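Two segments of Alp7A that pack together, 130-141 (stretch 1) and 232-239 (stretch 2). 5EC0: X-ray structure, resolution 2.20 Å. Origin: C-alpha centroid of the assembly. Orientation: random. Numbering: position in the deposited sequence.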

ATOM      1  N   PRO A 130       1.615   3.909  -9.223  1.00 25.44           N
ATOM      2  CA  PRO A 130       0.235   4.430  -9.221  1.00 29.89           C
ATOM      3  C   PRO A 130      -0.208   4.922 -10.603  1.00 27.96           C
ATOM      4  O   PRO A 130       0.603   5.422 -11.385  1.00 28.48           O
ATOM      5  CB  PRO A 130       0.288   5.592  -8.215  1.00 25.59           C
ATOM      6  CG  PRO A 130       1.735   6.062  -8.228  1.00 24.25           C
ATOM      7  CD  PRO A 130       2.563   4.801  -8.520  1.00 26.98           C
ATOM      8  N   ILE A 131      -1.498   4.781 -10.889  1.00 26.44           N
ATOM      9  CA  ILE A 131      -2.037   5.154 -12.188  1.00 22.60           C
ATOM     10  C   ILE A 131      -1.871   6.644 -12.464  1.00 26.50           C
ATOM     11  O   ILE A 131      -1.627   7.045 -13.610  1.00 33.03           O
ATOM     12  CB  ILE A 131      -3.523   4.718 -12.306  1.00 29.37           C
ATOM     13  CG1 ILE A 131      -3.593   3.192 -12.328  1.00 20.97           C
ATOM     14  CG2 ILE A 131      -4.193   5.282 -13.574  1.00 29.37           C
ATOM     15  CD1 ILE A 131      -4.985   2.643 -12.197  1.00 22.51           C
ATOM     16  N   TRP A 132      -1.954   7.472 -11.429  1.00 23.85           N
ATOM     17  CA  TRP A 132      -1.870   8.907 -11.657  1.00 27.81           C
ATOM     18  C   TRP A 132      -0.472   9.254 -12.175  1.00 30.60           C
ATOM     19  O   TRP A 132      -0.301  10.196 -12.944  1.00 37.64           O
ATOM     20  CB  TRP A 132      -2.193   9.707 -10.386  1.00 32.38           C
ATOM     21  CG  TRP A 132      -1.177   9.572  -9.266  1.00 41.09           C
ATOM     22  CD1 TRP A 132      -1.288   8.789  -8.147  1.00 41.76           C
ATOM     23  CD2 TRP A 132       0.089  10.253  -9.152  1.00 37.11           C
ATOM     24  NE1 TRP A 132      -0.180   8.943  -7.351  1.00 42.24           N
ATOM     25  CE2 TRP A 132       0.676   9.823  -7.942  1.00 41.88           C
ATOM     26  CE3 TRP A 132       0.768  11.179  -9.954  1.00 42.84           C
ATOM     27  CZ2 TRP A 132       1.927  10.291  -7.518  1.00 44.72           C
ATOM     28  CZ3 TRP A 132       2.016  11.635  -9.533  1.00 43.51           C
ATOM     29  CH2 TRP A 132       2.579  11.191  -8.323  1.00 45.38           C
ATOM     30  N   LEU A 133       0.529   8.492 -11.750  1.00 28.82           N
ATOM     31  CA  LEU A 133       1.879   8.701 -12.258  1.00 34.59           C
ATOM     32  C   LEU A 133       2.062   8.117 -13.676  1.00 32.40           C
ATOM     33  O   LEU A 133       2.638   8.760 -14.531  1.00 29.74           O
ATOM     34  CB  LEU A 133       2.900   8.104 -11.289  1.00 32.08           C
ATOM     35  CG  LEU A 133       4.360   8.399 -11.609  1.00 34.49           C
ATOM     36  CD1 LEU A 133       4.554   9.881 -11.947  1.00 38.35           C
ATOM     37  CD2 LEU A 133       5.217   8.028 -10.440  1.00 29.62           C
ATOM     38  N   LEU A 134       1.566   6.905 -13.921  1.00 33.73           N
ATOM     39  CA  LEU A 134       1.695   6.282 -15.245  1.00 29.98           C
ATOM     40  C   LEU A 134       0.988   7.053 -16.367  1.00 33.74           C
ATOM     41  O   LEU A 134       1.506   7.160 -17.479  1.00 29.33           O
ATOM     42  CB  LEU A 134       1.170   4.845 -15.200  1.00 29.51           C
ATOM     43  CG  LEU A 134       2.066   3.916 -14.365  1.00 33.88           C
ATOM     44  CD1 LEU A 134       1.360   2.632 -13.959  1.00 21.55           C
ATOM     45  CD2 LEU A 134       3.376   3.588 -15.093  1.00 28.95           C
ATOM     46  N   LYS A 135      -0.189   7.593 -16.078  1.00 40.20           N
ATOM     47  CA  LYS A 135      -1.000   8.272 -17.093  1.00 33.99           C
ATOM     48  C   LYS A 135      -0.370   9.550 -17.633  1.00 33.39           C
ATOM     49  O   LYS A 135      -0.782  10.053 -18.661  1.00 37.08           O
ATOM     50  CB  LYS A 135      -2.383   8.599 -16.531  1.00 28.54           C
ATOM     51  CG  LYS A 135      -3.267   7.400 -16.354  1.00 26.45           C
ATOM     52  CD  LYS A 135      -3.954   7.011 -17.642  1.00 37.12           C
ATOM     53  CE  LYS A 135      -5.187   7.859 -17.885  1.00 44.71           C
ATOM     54  NZ  LYS A 135      -6.036   7.246 -18.951  1.00 45.77           N
ATOM     55  N   LYS A 136       0.628  10.079 -16.937  1.00 39.21           N
ATOM     56  CA  LYS A 136       1.327  11.264 -17.408  1.00 40.20           C
ATOM     57  C   LYS A 136       2.195  10.974 -18.632  1.00 38.15           C
ATOM     58  O   LYS A 136       2.577  11.888 -19.343  1.00 38.59           O
ATOM     59  CB  LYS A 136       2.177  11.850 -16.286  1.00 47.57           C
ATOM     60  CG  LYS A 136       1.350  12.511 -15.202  1.00 52.00           C
ATOM     61  CD  LYS A 136       2.198  12.860 -13.999  1.00 56.59           C
ATOM     62  CE  LYS A 136       1.784  14.212 -13.441  1.00 62.12           C
ATOM     63  NZ  LYS A 136       0.301  14.357 -13.408  1.00 55.73           N
ATOM     64  N   LEU A 137       2.489   9.698 -18.878  1.00 41.66           N
ATOM     65  CA  LEU A 137       3.367   9.312 -19.974  1.00 36.91           C
ATOM     66  C   LEU A 137       2.574   8.588 -21.056  1.00 35.84           C
ATOM     67  O   LEU A 137       1.572   7.964 -20.751  1.00 30.70           O
ATOM     68  CB  LEU A 137       4.503   8.431 -19.447  1.00 37.86           C
ATOM     69  CG  LEU A 137       5.812   8.400 -20.242  1.00 51.27           C
ATOM     70  CD1 LEU A 137       6.483   9.765 -20.223  1.00 51.28           C
ATOM     71  CD2 LEU A 137       6.770   7.319 -19.724  1.00 53.93           C
ATOM     72  N   ASP A 138       3.017   8.661 -22.313  1.00 31.99           N
ATOM     73  CA  ASP A 138       2.350   7.936 -23.406  1.00 34.66           C
ATOM     74  C   ASP A 138       2.531   6.403 -23.327  1.00 37.62           C
ATOM     75  O   ASP A 138       1.705   5.665 -23.869  1.00 40.91           O
ATOM     76  CB  ASP A 138       2.843   8.439 -24.777  1.00 34.47           C
ATOM     77  CG  ASP A 138       4.315   8.147 -25.014  1.00 38.05           C
ATOM     78  OD1 ASP A 138       5.046   7.885 -24.027  1.00 33.31           O
ATOM     79  OD2 ASP A 138       4.746   8.181 -26.177  1.00 36.16           O
ATOM     80  N   LYS A 139       3.591   5.934 -22.661  1.00 32.20           N
ATOM     81  CA  LYS A 139       3.851   4.488 -22.518  1.00 35.59           C
ATOM     82  C   LYS A 139       4.063   4.055 -21.057  1.00 31.52           C
ATOM     83  O   LYS A 139       5.031   4.466 -20.432  1.00 34.92           O
ATOM     84  CB  LYS A 139       5.092   4.078 -23.329  1.00 29.32           C
ATOM     85  CG  LYS A 139       5.033   4.427 -24.796  1.00 41.51           C
ATOM     86  CD  LYS A 139       6.338   4.123 -25.516  1.00 48.75           C
ATOM     87  CE  LYS A 139       6.195   4.453 -27.018  1.00 52.98           C
ATOM     88  NZ  LYS A 139       7.408   4.137 -27.846  1.00 47.70           N
ATOM     89  N   PHE A 140       3.202   3.188 -20.531  1.00 29.07           N
ATOM     90  CA  PHE A 140       3.357   2.733 -19.150  1.00 26.67           C
ATOM     91  C   PHE A 140       4.637   1.933 -18.953  1.00 31.14           C
ATOM     92  O   PHE A 140       5.321   2.080 -17.947  1.00 31.59           O
ATOM     93  CB  PHE A 140       2.167   1.870 -18.710  1.00 24.92           C
ATOM     94  CG  PHE A 140       0.887   2.640 -18.504  1.00 31.63           C
ATOM     95  CD1 PHE A 140       0.754   3.946 -18.956  1.00 35.46           C
ATOM     96  CD2 PHE A 140      -0.182   2.052 -17.842  1.00 30.62           C
ATOM     97  CE1 PHE A 140      -0.418   4.641 -18.765  1.00 38.21           C
ATOM     98  CE2 PHE A 140      -1.357   2.743 -17.646  1.00 33.34           C
ATOM     99  CZ  PHE A 140      -1.481   4.038 -18.106  1.00 34.10           C
ATOM    100  N   SER A 141       4.946   1.090 -19.931  1.00 34.66           N
ATOM    101  CA  SER A 141       5.964   0.059 -19.787  1.00 26.23           C
ATOM    102  C   SER A 141       7.337   0.644 -19.494  1.00 28.47           C
ATOM    103  O   SER A 141       8.109   0.081 -18.714  1.00 33.42           O
ATOM    104  CB  SER A 141       6.023  -0.800 -21.052  1.00 24.75           C
ATOM    105  OG  SER A 141       6.366  -0.005 -22.179  1.00 36.47           O
ATOM    106  N   SER A 232      -7.417  -0.896 -23.025  1.00 48.32           N
ATOM    107  CA  SER A 232      -6.543   0.212 -23.403  1.00 39.72           C
ATOM    108  C   SER A 232      -6.273   1.182 -22.252  1.00 45.35           C
ATOM    109  O   SER A 232      -6.755   1.017 -21.131  1.00 46.00           O
ATOM    110  CB  SER A 232      -7.142   0.995 -24.566  1.00 42.40           C
ATOM    111  OG  SER A 232      -8.249   1.765 -24.129  1.00 44.36           O
ATOM    112  N   ARG A 233      -5.517   2.217 -22.570  1.00 44.26           N
ATOM    113  CA  ARG A 233      -5.161   3.265 -21.636  1.00 45.33           C
ATOM    114  C   ARG A 233      -6.373   3.973 -21.022  1.00 48.18           C
ATOM    115  O   ARG A 233      -6.314   4.466 -19.888  1.00 37.93           O
ATOM    116  CB  ARG A 233      -4.268   4.270 -22.355  1.00 41.77           C
ATOM    117  CG  ARG A 233      -4.110   5.562 -21.643  1.00 47.00           C
ATOM    118  CD  ARG A 233      -3.418   6.552 -22.524  1.00 54.13           C
ATOM    119  NE  ARG A 233      -2.634   7.488 -21.736  1.00 52.42           N
ATOM    120  CZ  ARG A 233      -1.368   7.286 -21.406  1.00 50.69           C
ATOM    121  NH1 ARG A 233      -0.744   6.181 -21.803  1.00 48.44           N
ATOM    122  NH2 ARG A 233      -0.731   8.195 -20.687  1.00 56.85           N
ATOM    123  N   ASP A 234      -7.477   4.001 -21.762  1.00 48.60           N
ATOM    124  CA  ASP A 234      -8.700   4.648 -21.287  1.00 47.71           C
ATOM    125  C   ASP A 234      -9.360   3.881 -20.147  1.00 45.68           C
ATOM    126  O   ASP A 234     -10.252   4.409 -19.475  1.00 41.31           O
ATOM    127  CB  ASP A 234      -9.700   4.810 -22.433  1.00 56.48           C
ATOM    128  CG  ASP A 234      -9.283   5.875 -23.423  1.00 64.17           C
ATOM    129  OD1 ASP A 234      -8.952   7.001 -22.978  1.00 64.09           O
ATOM    130  OD2 ASP A 234      -9.294   5.584 -24.640  1.00 65.93           O
ATOM    131  N   SER A 235      -8.920   2.642 -19.931  1.00 36.55           N
ATOM    132  CA  SER A 235      -9.499   1.793 -18.892  1.00 42.57           C
ATOM    133  C   SER A 235      -8.861   2.032 -17.525  1.00 41.47           C
ATOM    134  O   SER A 235      -9.221   1.374 -16.546  1.00 31.28           O
ATOM    135  CB  SER A 235      -9.358   0.316 -19.267  1.00 42.20           C
ATOM    136  OG  SER A 235      -9.920   0.058 -20.543  1.00 37.99           O
ATOM    137  N   PHE A 236      -7.916   2.971 -17.479  1.00 33.36           N
ATOM    138  CA  PHE A 236      -7.188   3.320 -16.259  1.00 33.89           C
ATOM    139  C   PHE A 236      -7.467   4.767 -15.902  1.00 35.40           C
ATOM    140  O   PHE A 236      -7.112   5.659 -16.672  1.00 43.29           O
ATOM    141  CB  PHE A 236      -5.664   3.173 -16.427  1.00 32.40           C
ATOM    142  CG  PHE A 236      -5.178   1.784 -16.742  1.00 31.76           C
ATOM    143  CD1 PHE A 236      -5.139   1.326 -18.058  1.00 36.30           C
ATOM    144  CD2 PHE A 236      -4.665   0.975 -15.739  1.00 30.32           C
ATOM    145  CE1 PHE A 236      -4.649   0.065 -18.355  1.00 32.57           C
ATOM    146  CE2 PHE A 236      -4.175  -0.294 -16.018  1.00 30.02           C
ATOM    147  CZ  PHE A 236      -4.165  -0.751 -17.333  1.00 31.12           C
ATOM    148  N   VAL A 237      -8.056   5.030 -14.738  1.00 35.55           N
ATOM    149  CA  VAL A 237      -8.332   6.416 -14.369  1.00 33.15           C
ATOM    150  C   VAL A 237      -7.978   6.697 -12.909  1.00 40.73           C
ATOM    151  O   VAL A 237      -8.242   5.880 -12.034  1.00 36.91           O
ATOM    152  CB  VAL A 237      -9.811   6.777 -14.633  1.00 36.36           C
ATOM    153  CG1 VAL A 237     -10.154   8.138 -14.045  1.00 35.03           C
ATOM    154  CG2 VAL A 237     -10.121   6.750 -16.141  1.00 35.82           C
ATOM    155  N   SER A 238      -7.354   7.852 -12.662  1.00 39.78           N
ATOM    156  CA  SER A 238      -7.052   8.301 -11.309  1.00 32.57           C
ATOM    157  C   SER A 238      -7.773   9.612 -10.961  1.00 33.84           C
ATOM    158  O   SER A 238      -7.820  10.526 -11.780  1.00 41.98           O
ATOM    159  CB  SER A 238      -5.544   8.471 -11.141  1.00 45.56           C
ATOM    160  OG  SER A 238      -5.203   8.605  -9.774  1.00 45.04           O
ATOM    161  N   ASN A 239      -8.332   9.700  -9.750  1.00 33.65           N
ATOM    162  CA  ASN A 239      -8.985  10.935  -9.268  1.00 44.69           C
ATOM    163  C   ASN A 239      -8.281  11.580  -8.080  1.00 54.65           C
ATOM    164  O   ASN A 239      -7.699  10.869  -7.264  1.00 56.47           O
ATOM    165  CB  ASN A 239     -10.420  10.644  -8.852  1.00 57.43           C
ATOM    166  CG  ASN A 239     -11.316  10.350 -10.018  1.00 63.88           C
ATOM    167  OD1 ASN A 239     -11.725  11.253 -10.745  1.00 68.76           O
ATOM    168  ND2 ASN A 239     -11.641   9.078 -10.204  1.00 69.19           N
TER

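How do a short helix and a strand come to lie against each other here? Stretch 1 opens with Pro130 at the N-cap of a helix, then passes through a type I turn from Leu134 to Leu137 before the chain turns helical again near its end. Stretch 2 begins with a 3-10 segment, 233-235, and straightens into a strand from Phe236 onward. The backbones come closest where the CA atoms of Trp132 and Ser238 lie 5.2 Å apart; at Lys135 and Arg233 the CA atoms are 7.9 Å apart, and long side chains bridge the wider gap. Together the two stretches bury 524 Å².

Why does Arg233 cover more surface than any other residue in the contact? Its CA-to-CB bond points sideways, but an extended side chain, with chi1 to chi3 all t, carries the guanidinium to the backbone carbonyls of the turn. There NH2 of Arg233 donates a very short hydrogen bond of 2.3 Å to O of Leu137 and a weak one of 2.7 Å to O of Lys135, whose 124° angle at the hydrogen is far from straight. Carbonyl oxygens carry partial negative charge, so they suit a cationic group even without an acidic partner. CE1 of Phe140 sits over a face of the guanidinium, 3.4 Å from NH1 of Arg233, leaving the polar group with an aromatic neighbour as well.

What does Phe236 add to this polar network? Its CA-to-CB bond points toward stretch 1, and its ring receives the edge of Phe140: the centroids are 5.3 Å apart and the planes meet at 70°. In such an edge-to-face pair, the slightly positive ring hydrogens of one ring approach the electron-rich face of the other. Ile131 extends the apolar patch, its CG2 lying 3.8 Å from CB of Phe236, while its CD1 approaches the edge of the Phe236 ring.

How does Lys135 fit beside an arginine of the same charge? NZ of Lys135 lies 4.4 Å from NE of Arg233, yet it is held by two backbone acceptors, donating hydrogen bonds to O of Arg233 at 2.9 Å and to O of Phe236 at 3.0 Å. With chi1 to chi3 all m and chi4 t, the side chain curls as it runs across to them, and its CD lies over a face of the guanidinium. The bonding is thus reciprocal: Lys135 offers its own carbonyl to Arg233 and uses its amine to bind the carbonyl of Arg233 in return.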